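Local coordinates for protein 2-hydroxy-3-oxopropionate reductase (Polaromonas sp. JS666, PDB 4DLL) that probably catalyses the NAD(P)H-dependent reduction of 2-hydroxy-3-oxopropionate (tartronate semialdehyde) to glycerate, as a member of the 3-hydroxyisobutyrate dehydrogenase family, at residues Q58-T63 / S93-G98. Numbering follows the deposited sequence.
Sequences QVWNRT and SMLENG. With SO4 (sulfate ion), chain C.
R62 and E96 reach toward each other from opposite directions and join segments 58-63 and 93-98 with a salt bridge. One nitrogen does the work: R62 NH2 bonds to E96 OE2 at 3.2 Å, on the syn side of the carboxylate, and more weakly to OE1 at 3.3 Å. The carboxylate lies at the edge of the guanidinium with its plane turned 82° from it; its two oxygens straddle the single NH2, and the two groups do not form a side-by-side pair. A bend at chi3 (-86°) turns the end of the arginine toward the acid.

L95 supplies the van der Waals part of the contact: its CD2 packs 3.6 Å from R62 NH2, oblique to the guanidinium, and makes the one apolar contact, 4.1 Å from W60 CZ3 at the edge of the indole, while V104 of helix 98-107 contacts both W60 and L95.

Strands 56-60 and 90-93 flank strand 33-37 in the parallel part of the sheet of a Rossmann-type NAD-binding domain, and the two segments run on from their C-terminal ends, where dinucleotides bind in this fold. A sulfate, probably from the crystallisation liquor, sits at this C-terminal end of the strands; in NADP-dependent relatives an arginine after the second strand commonly holds the 2'-phosphate, a role consistent with R62.

The anion is gripped by R62 N, 2.9 Å from sulfate O3, and by T39 N; R62 NH1 comes within 2.8 Å of the same O3, with the sulfate over one guanidinium face.

Within 58-63, N61 ND2 donates to T63 O at 3.0 Å, tilted from the carbonyl plane, while N61 CB lies beside the sulfate. With an alanine here the CB beside the sulfate stays, but T63 O is likely to be left without this side-chain donor.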
ATOM      1  N   GLN A  58      16.981  14.529  29.767  1.00 36.16           N
ATOM      2  CA  GLN A  58      16.038  15.249  30.630  1.00 35.53           C
ATOM      3  C   GLN A  58      14.675  15.156  29.992  1.00 35.52           C
ATOM      4  O   GLN A  58      14.561  15.124  28.771  1.00 34.86           O
ATOM      5  CB  GLN A  58      16.383  16.742  30.764  1.00 35.09           C
ATOM      6  CG  GLN A  58      17.864  17.137  30.927  1.00 39.26           C
ATOM      7  CD  GLN A  58      18.531  16.510  32.166  1.00 41.90           C
ATOM      8  OE1 GLN A  58      17.945  16.467  33.276  1.00 41.02           O
ATOM      9  NE2 GLN A  58      19.748  16.004  31.975  1.00 38.85           N
ATOM     10  N   VAL A  59      13.641  15.146  30.817  1.00 34.95           N
ATOM     11  CA  VAL A  59      12.296  14.969  30.363  1.00 36.27           C
ATOM     12  C   VAL A  59      11.363  15.943  31.082  1.00 36.54           C
ATOM     13  O   VAL A  59      11.527  16.168  32.250  1.00 37.78           O
ATOM     14  CB  VAL A  59      11.790  13.515  30.687  1.00 36.52           C
ATOM     15  CG1 VAL A  59      10.328  13.339  30.227  1.00 35.86           C
ATOM     16  CG2 VAL A  59      12.662  12.458  30.044  1.00 36.51           C
ATOM     17  N   TRP A  60      10.401  16.526  30.387  1.00 36.88           N
ATOM     18  CA  TRP A  60       9.243  17.131  31.022  1.00 36.87           C
ATOM     19  C   TRP A  60       8.037  16.411  30.417  1.00 38.28           C
ATOM     20  O   TRP A  60       7.988  16.194  29.217  1.00 38.10           O
ATOM     21  CB  TRP A  60       9.192  18.636  30.732  1.00 37.14           C
ATOM     22  CG  TRP A  60       7.900  19.228  31.132  1.00 36.48           C
ATOM     23  CD1 TRP A  60       7.527  19.621  32.402  1.00 34.21           C
ATOM     24  CD2 TRP A  60       6.762  19.440  30.289  1.00 38.43           C
ATOM     25  NE1 TRP A  60       6.216  20.063  32.389  1.00 37.08           N
ATOM     26  CE2 TRP A  60       5.725  19.975  31.110  1.00 38.22           C
ATOM     27  CE3 TRP A  60       6.512  19.233  28.922  1.00 36.95           C
ATOM     28  CZ2 TRP A  60       4.465  20.331  30.599  1.00 37.77           C
ATOM     29  CZ3 TRP A  60       5.271  19.590  28.414  1.00 37.45           C
ATOM     30  CH2 TRP A  60       4.249  20.128  29.258  1.00 40.33           C
ATOM     31  N   ASN A  61       7.080  15.975  31.225  1.00 38.57           N
ATOM     32  CA  ASN A  61       5.952  15.281  30.658  1.00 39.33           C
ATOM     33  C   ASN A  61       4.756  15.405  31.618  1.00 39.75           C
ATOM     34  O   ASN A  61       4.895  16.047  32.636  1.00 39.45           O
ATOM     35  CB  ASN A  61       6.318  13.839  30.298  1.00 38.69           C
ATOM     36  CG  ASN A  61       6.350  12.919  31.499  1.00 40.50           C
ATOM     37  OD1 ASN A  61       6.853  13.268  32.551  1.00 39.86           O
ATOM     38  ND2 ASN A  61       5.786  11.747  31.349  1.00 40.27           N
ATOM     39  N   ARG A  62       3.621  14.809  31.266  1.00 40.39           N
ATOM     40  CA  ARG A  62       2.352  15.043  31.932  1.00 42.57           C
ATOM     41  C   ARG A  62       1.806  13.755  32.526  1.00 43.24           C
ATOM     42  O   ARG A  62       0.737  13.748  33.104  1.00 44.83           O
ATOM     43  CB  ARG A  62       1.340  15.618  30.925  1.00 43.22           C
ATOM     44  CG  ARG A  62       1.758  16.976  30.342  1.00 44.25           C
ATOM     45  CD  ARG A  62       0.704  17.577  29.349  1.00 48.02           C
ATOM     46  NE  ARG A  62       0.857  17.090  27.954  1.00 49.60           N
ATOM     47  CZ  ARG A  62       1.989  16.622  27.434  1.00 47.17           C
ATOM     48  NH1 ARG A  62       3.098  16.601  28.166  1.00 45.03           N
ATOM     49  NH2 ARG A  62       1.994  16.168  26.191  1.00 46.42           N
ATOM     50  N   THR A  63       2.543  12.663  32.379  1.00 43.67           N
ATOM     51  CA  THR A  63       2.030  11.354  32.763  1.00 44.12           C
ATOM     52  C   THR A  63       3.018  10.592  33.677  1.00 43.86           C
ATOM     53  O   THR A  63       4.116  10.166  33.245  1.00 44.27           O
ATOM     54  CB  THR A  63       1.484  10.566  31.539  1.00 44.17           C
ATOM     55  OG1 THR A  63       0.729   9.451  31.994  1.00 46.63           O
ATOM     56  CG2 THR A  63       2.575  10.075  30.656  1.00 45.30           C
ATOM     57  N   SER A  93      10.540  17.816  20.933  1.00 31.17           N
ATOM     58  CA  SER A  93       9.074  17.764  21.214  1.00 33.52           C
ATOM     59  C   SER A  93       8.297  16.525  20.683  1.00 33.72           C
ATOM     60  O   SER A  93       8.295  16.207  19.500  1.00 32.81           O
ATOM     61  CB  SER A  93       8.367  19.072  20.782  1.00 33.06           C
ATOM     62  OG  SER A  93       6.989  18.831  20.497  1.00 37.25           O
HETATM   63  N   MSE A  94       7.588  15.850  21.581  1.00 35.86           N
HETATM   64  CA  MSE A  94       6.714  14.756  21.214  1.00 38.53           C
HETATM   65  C   MSE A  94       5.299  15.089  21.697  1.00 40.77           C
HETATM   66  O   MSE A  94       4.523  14.251  22.207  1.00 42.33           O
HETATM   67  CB  MSE A  94       7.255  13.468  21.799  1.00 38.03           C
HETATM   68  CG  MSE A  94       8.584  13.083  21.139  1.00 41.33           C
HETATM   69 SE   MSE A  94       9.267  11.517  21.979  0.80 54.58          SE
HETATM   70  CE  MSE A  94      10.827  11.056  20.857  1.00 43.65           C
ATOM     71  N   LEU A  95       4.971  16.349  21.537  1.00 41.73           N
ATOM     72  CA  LEU A  95       3.710  16.854  21.972  1.00 42.40           C
ATOM     73  C   LEU A  95       2.611  16.546  20.927  1.00 43.59           C
ATOM     74  O   LEU A  95       2.890  16.026  19.857  1.00 44.41           O
ATOM     75  CB  LEU A  95       3.866  18.348  22.228  1.00 41.96           C
ATOM     76  CG  LEU A  95       4.930  18.652  23.250  1.00 40.38           C
ATOM     77  CD1 LEU A  95       5.260  20.117  23.252  1.00 39.92           C
ATOM     78  CD2 LEU A  95       4.432  18.225  24.604  1.00 43.00           C
ATOM     79  N   GLU A  96       1.361  16.870  21.260  1.00 45.00           N
ATOM     80  CA  GLU A  96       0.187  16.417  20.492  1.00 45.94           C
ATOM     81  C   GLU A  96      -0.047  17.192  19.211  1.00 45.26           C
ATOM     82  O   GLU A  96      -0.200  16.601  18.138  1.00 45.35           O
ATOM     83  CB  GLU A  96      -1.106  16.532  21.330  1.00 46.72           C
ATOM     84  CG  GLU A  96      -1.304  15.451  22.398  1.00 50.40           C
ATOM     85  CD  GLU A  96      -0.644  15.800  23.762  1.00 56.08           C
ATOM     86  OE1 GLU A  96      -0.270  16.990  23.959  1.00 55.43           O
ATOM     87  OE2 GLU A  96      -0.509  14.872  24.622  1.00 57.70           O
ATOM     88  N   ASN A  97      -0.123  18.511  19.345  1.00 43.88           N
ATOM     89  CA  ASN A  97      -0.515  19.351  18.249  1.00 43.21           C
ATOM     90  C   ASN A  97       0.133  20.719  18.356  1.00 42.55           C
ATOM     91  O   ASN A  97       0.880  21.019  19.314  1.00 42.31           O
ATOM     92  CB  ASN A  97      -2.043  19.511  18.224  1.00 43.04           C
ATOM     93  CG  ASN A  97      -2.596  20.112  19.518  1.00 43.03           C
ATOM     94  OD1 ASN A  97      -2.136  21.161  19.993  1.00 43.30           O
ATOM     95  ND2 ASN A  97      -3.571  19.436  20.096  1.00 39.86           N
ATOM     96  N   GLY A  98      -0.189  21.531  17.352  1.00 41.93           N
ATOM     97  CA  GLY A  98       0.303  22.891  17.188  1.00 40.73           C
ATOM     98  C   GLY A  98       0.117  23.836  18.329  1.00 40.38           C
ATOM     99  O   GLY A  98       1.066  24.553  18.638  1.00 39.98           O
TER
HETATM  100  S   SO4 C 401       3.153  12.644  28.005  1.00 47.30           S
HETATM  101  O1  SO4 C 401       3.219  12.535  26.547  1.00 45.86           O
HETATM  102  O2  SO4 C 401       3.738  11.399  28.513  1.00 43.92           O
HETATM  103  O3  SO4 C 401       3.790  13.882  28.477  1.00 44.88           O
HETATM  104  O4  SO4 C 401       1.761  12.729  28.419  1.00 47.70           O